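Local atomic coordinates of lysyl oxidase (Pichia pastoris, PDB entry 1W7C), a protein that probably oxidises primary amines, including peptidyl lysine side chains, to aldehydes as a copper- and topaquinone-dependent amine oxidase. Residues A[628-633]-A[645-650]. Sequence-based numbering, arbitrary orientation.
With CA (calcium ion), chain E.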
ATOM      1  N   VAL A 628     -19.878  -1.130 -26.316  1.00 15.43           N
ATOM      2  CA  VAL A 628     -20.094  -0.366 -25.099  1.00 15.10           C
ATOM      3  C   VAL A 628     -19.251   0.905 -25.132  1.00 14.29           C
ATOM      4  O   VAL A 628     -18.001   0.852 -25.205  1.00 14.96           O
ATOM      5  CB  VAL A 628     -19.760  -1.194 -23.850  1.00 14.89           C
ATOM      6  CG1 VAL A 628     -19.753  -0.287 -22.603  1.00 15.68           C
ATOM      7  CG2 VAL A 628     -20.768  -2.319 -23.662  1.00 15.96           C
ATOM      8  N   ASN A 629     -19.952   2.033 -25.072  1.00 15.32           N
ATOM      9  CA  ASN A 629     -19.346   3.309 -24.780  1.00 14.60           C
ATOM     10  C   ASN A 629     -19.719   3.631 -23.344  1.00 14.68           C
ATOM     11  O   ASN A 629     -20.871   3.894 -23.053  1.00 14.91           O
ATOM     12  CB  ASN A 629     -19.834   4.371 -25.742  1.00 14.48           C
ATOM     13  CG  ASN A 629     -19.149   5.716 -25.511  1.00 14.87           C
ATOM     14  OD1 ASN A 629     -18.752   6.027 -24.381  1.00 16.23           O
ATOM     15  ND2 ASN A 629     -19.016   6.518 -26.567  1.00 17.31           N
ATOM     16  N   PHE A 630     -18.734   3.559 -22.450  1.00 14.44           N
ATOM     17  CA  PHE A 630     -18.981   3.722 -21.023  1.00 13.65           C
ATOM     18  C   PHE A 630     -19.691   5.047 -20.712  1.00 14.79           C
ATOM     19  O   PHE A 630     -20.439   5.131 -19.763  1.00 15.11           O
ATOM     20  CB  PHE A 630     -17.675   3.614 -20.263  1.00 14.17           C
ATOM     21  CG  PHE A 630     -17.798   3.841 -18.776  1.00 13.92           C
ATOM     22  CD1 PHE A 630     -18.235   2.827 -17.950  1.00 13.63           C
ATOM     23  CD2 PHE A 630     -17.513   5.079 -18.223  1.00 14.43           C
ATOM     24  CE1 PHE A 630     -18.338   3.000 -16.580  1.00 15.54           C
ATOM     25  CE2 PHE A 630     -17.615   5.262 -16.839  1.00 15.56           C
ATOM     26  CZ  PHE A 630     -18.061   4.235 -16.037  1.00 15.74           C
ATOM     27  N   ASN A 631     -19.398   6.100 -21.480  1.00 14.77           N
ATOM     28  CA  ASN A 631     -19.985   7.379 -21.201  1.00 14.48           C
ATOM     29  C   ASN A 631     -21.507   7.377 -21.336  1.00 15.81           C
ATOM     30  O   ASN A 631     -22.156   8.237 -20.771  1.00 15.94           O
ATOM     31  CB  ASN A 631     -19.381   8.449 -22.121  1.00 15.18           C
ATOM     32  CG  ASN A 631     -17.991   8.869 -21.703  1.00 15.77           C
ATOM     33  OD1 ASN A 631     -17.531   8.521 -20.594  1.00 15.82           O
ATOM     34  ND2 ASN A 631     -17.289   9.568 -22.597  1.00 17.32           N
ATOM     35  N   ALA A 632     -22.073   6.390 -22.041  1.00 15.18           N
ATOM     36  CA  ALA A 632     -23.522   6.273 -22.147  1.00 15.81           C
ATOM     37  C   ALA A 632     -24.168   6.019 -20.776  1.00 15.78           C
ATOM     38  O   ALA A 632     -25.354   6.289 -20.576  1.00 18.15           O
ATOM     39  CB  ALA A 632     -23.905   5.179 -23.129  1.00 18.82           C
ATOM     40  N   PHE A 633     -23.404   5.453 -19.827  1.00 15.66           N
ATOM     41  CA  PHE A 633     -23.948   5.185 -18.501  1.00 15.65           C
ATOM     42  C   PHE A 633     -24.186   6.474 -17.694  1.00 16.56           C
ATOM     43  O   PHE A 633     -24.941   6.472 -16.732  1.00 15.46           O
ATOM     44  CB  PHE A 633     -22.973   4.370 -17.633  1.00 15.56           C
ATOM     45  CG  PHE A 633     -22.602   2.996 -18.146  1.00 15.96           C
ATOM     46  CD1 PHE A 633     -23.068   2.491 -19.358  1.00 15.53           C
ATOM     47  CD2 PHE A 633     -21.761   2.194 -17.368  1.00 16.36           C
ATOM     48  CE1 PHE A 633     -22.650   1.191 -19.771  1.00 15.94           C
ATOM     49  CE2 PHE A 633     -21.359   0.925 -17.797  1.00 15.83           C
ATOM     50  CZ  PHE A 633     -21.851   0.417 -18.986  1.00 15.68           C
ATOM     51  N   VAL A 645     -23.660   1.470  -8.339  1.00 13.41           N
ATOM     52  CA  VAL A 645     -22.477   0.691  -8.688  1.00 13.62           C
ATOM     53  C   VAL A 645     -21.285   1.672  -8.727  1.00 12.29           C
ATOM     54  O   VAL A 645     -21.394   2.778  -9.278  1.00 13.91           O
ATOM     55  CB  VAL A 645     -22.616   0.057 -10.105  1.00 14.29           C
ATOM     56  CG1 VAL A 645     -21.369  -0.693 -10.514  1.00 14.90           C
ATOM     57  CG2 VAL A 645     -23.846  -0.800 -10.177  1.00 14.80           C
ATOM     58  N   ALA A 646     -20.175   1.266  -8.092  1.00 13.29           N
ATOM     59  CA  ALA A 646     -18.929   2.012  -8.207  1.00 13.42           C
ATOM     60  C   ALA A 646     -18.037   1.279  -9.198  1.00 12.46           C
ATOM     61  O   ALA A 646     -17.805   0.116  -9.091  1.00 16.07           O
ATOM     62  CB  ALA A 646     -18.233   2.149  -6.864  1.00 14.13           C
ATOM     63  N   TRP A 647     -17.535   2.039 -10.158  1.00 13.19           N
ATOM     64  CA  TRP A 647     -16.593   1.522 -11.168  1.00 13.24           C
ATOM     65  C   TRP A 647     -15.256   2.159 -10.767  1.00 11.17           C
ATOM     66  O   TRP A 647     -15.071   3.376 -10.939  1.00 13.77           O
ATOM     67  CB  TRP A 647     -17.045   1.975 -12.583  1.00 13.56           C
ATOM     68  CG  TRP A 647     -18.453   1.584 -12.941  1.00 13.84           C
ATOM     69  CD1 TRP A 647     -19.540   2.310 -12.663  1.00 13.96           C
ATOM     70  CD2 TRP A 647     -18.914   0.426 -13.683  1.00 13.52           C
ATOM     71  NE1 TRP A 647     -20.665   1.664 -13.112  1.00 15.03           N
ATOM     72  CE2 TRP A 647     -20.312   0.506 -13.747  1.00 13.78           C
ATOM     73  CE3 TRP A 647     -18.286  -0.693 -14.236  1.00 14.34           C
ATOM     74  CZ2 TRP A 647     -21.099  -0.440 -14.403  1.00 14.60           C
ATOM     75  CZ3 TRP A 647     -19.058  -1.645 -14.895  1.00 14.02           C
ATOM     76  CH2 TRP A 647     -20.466  -1.523 -14.960  1.00 14.65           C
ATOM     77  N   VAL A 648     -14.380   1.325 -10.187  1.00 12.30           N
ATOM     78  CA  VAL A 648     -13.192   1.764  -9.506  1.00 12.22           C
ATOM     79  C   VAL A 648     -11.969   1.399 -10.309  1.00 12.76           C
ATOM     80  O   VAL A 648     -11.819   0.262 -10.728  1.00 12.86           O
ATOM     81  CB  VAL A 648     -13.085   1.149  -8.089  1.00 13.40           C
ATOM     82  CG1 VAL A 648     -11.873   1.678  -7.413  1.00 13.19           C
ATOM     83  CG2 VAL A 648     -14.350   1.439  -7.288  1.00 15.54           C
ATOM     84  N   ASN A 649     -11.094   2.374 -10.567  1.00 12.35           N
ATOM     85  CA  ASN A 649      -9.890   2.142 -11.327  1.00 12.60           C
ATOM     86  C   ASN A 649      -8.626   2.036 -10.485  1.00 12.02           C
ATOM     87  O   ASN A 649      -8.451   2.741  -9.480  1.00 13.05           O
ATOM     88  CB  ASN A 649      -9.688   3.247 -12.367  1.00 12.30           C
ATOM     89  CG  ASN A 649     -10.785   3.269 -13.374  1.00 13.20           C
ATOM     90  OD1 ASN A 649     -11.318   2.209 -13.745  1.00 14.57           O
ATOM     91  ND2 ASN A 649     -11.153   4.473 -13.825  1.00 14.01           N
ATOM     92  N   LEU A 650      -7.743   1.152 -10.936  1.00 12.30           N
ATOM     93  CA  LEU A 650      -6.360   1.036 -10.456  1.00 12.38           C
ATOM     94  C   LEU A 650      -5.452   1.243 -11.630  1.00 12.14           C
ATOM     95  O   LEU A 650      -5.764   0.857 -12.749  1.00 14.34           O
ATOM     96  CB  LEU A 650      -6.147  -0.355  -9.857  1.00 13.33           C
ATOM     97  CG  LEU A 650      -6.872  -0.659  -8.551  1.00 13.05           C
ATOM     98  CD1 LEU A 650      -6.531  -2.020  -8.051  1.00 13.55           C
ATOM     99  CD2 LEU A 650      -6.568   0.390  -7.504  1.00 13.61           C
TER
HETATM  100 CA    CA E 803     -27.065   6.342 -15.737  1.00 15.06          CA
HETATM  101  O   HOH W   1     -26.868   4.031 -15.114  1.00 16.07           O
HETATM  102  O   HOH W   2     -27.751   5.205 -17.758  1.00 16.73           O
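Phe630 swings its ring out with CG anti to the backbone N (chi1 177°), while Trp647 sends its indole to meet it with CG anti to the carbonyl carbon (chi1 -56°). The result is an edge-to-face pair: CE1 of Phe630 stands over the five-membered ring, 3.9 Å from Trp647 CG, with the planes at 80°. Phe633, one 3-10 turn further on, comes to the same side of the indole, near the rim of the six-membered ring, its CE2 lying 3.7 Å from Trp647 CZ2; here the planes meet obliquely. Val645 CG1 packs on the opposite face, and Trp647 NE1 is hydrogen-bonded to Thr605 OG1 on strand 602-606, which, with the packing on both sides, should hold the indole's rotation. With an alanine in place of the tryptophan, both phenylalanine rings would probably lose their shared partner and Thr605 the N-H it accepts from. At the start of the loop segment, Asn629 OD1 accepts from Asn631 N (3.0 Å) in an Asx turn. Phe633 faces two ways, since its backbone O binds calcium at 2.4 Å alongside two waters, Glu540, Asp635 and Glu637. The arrangement is a buried aromatic cluster that ties a calcium-site loop to strand 642-654 in the copper amine oxidase enzyme domain.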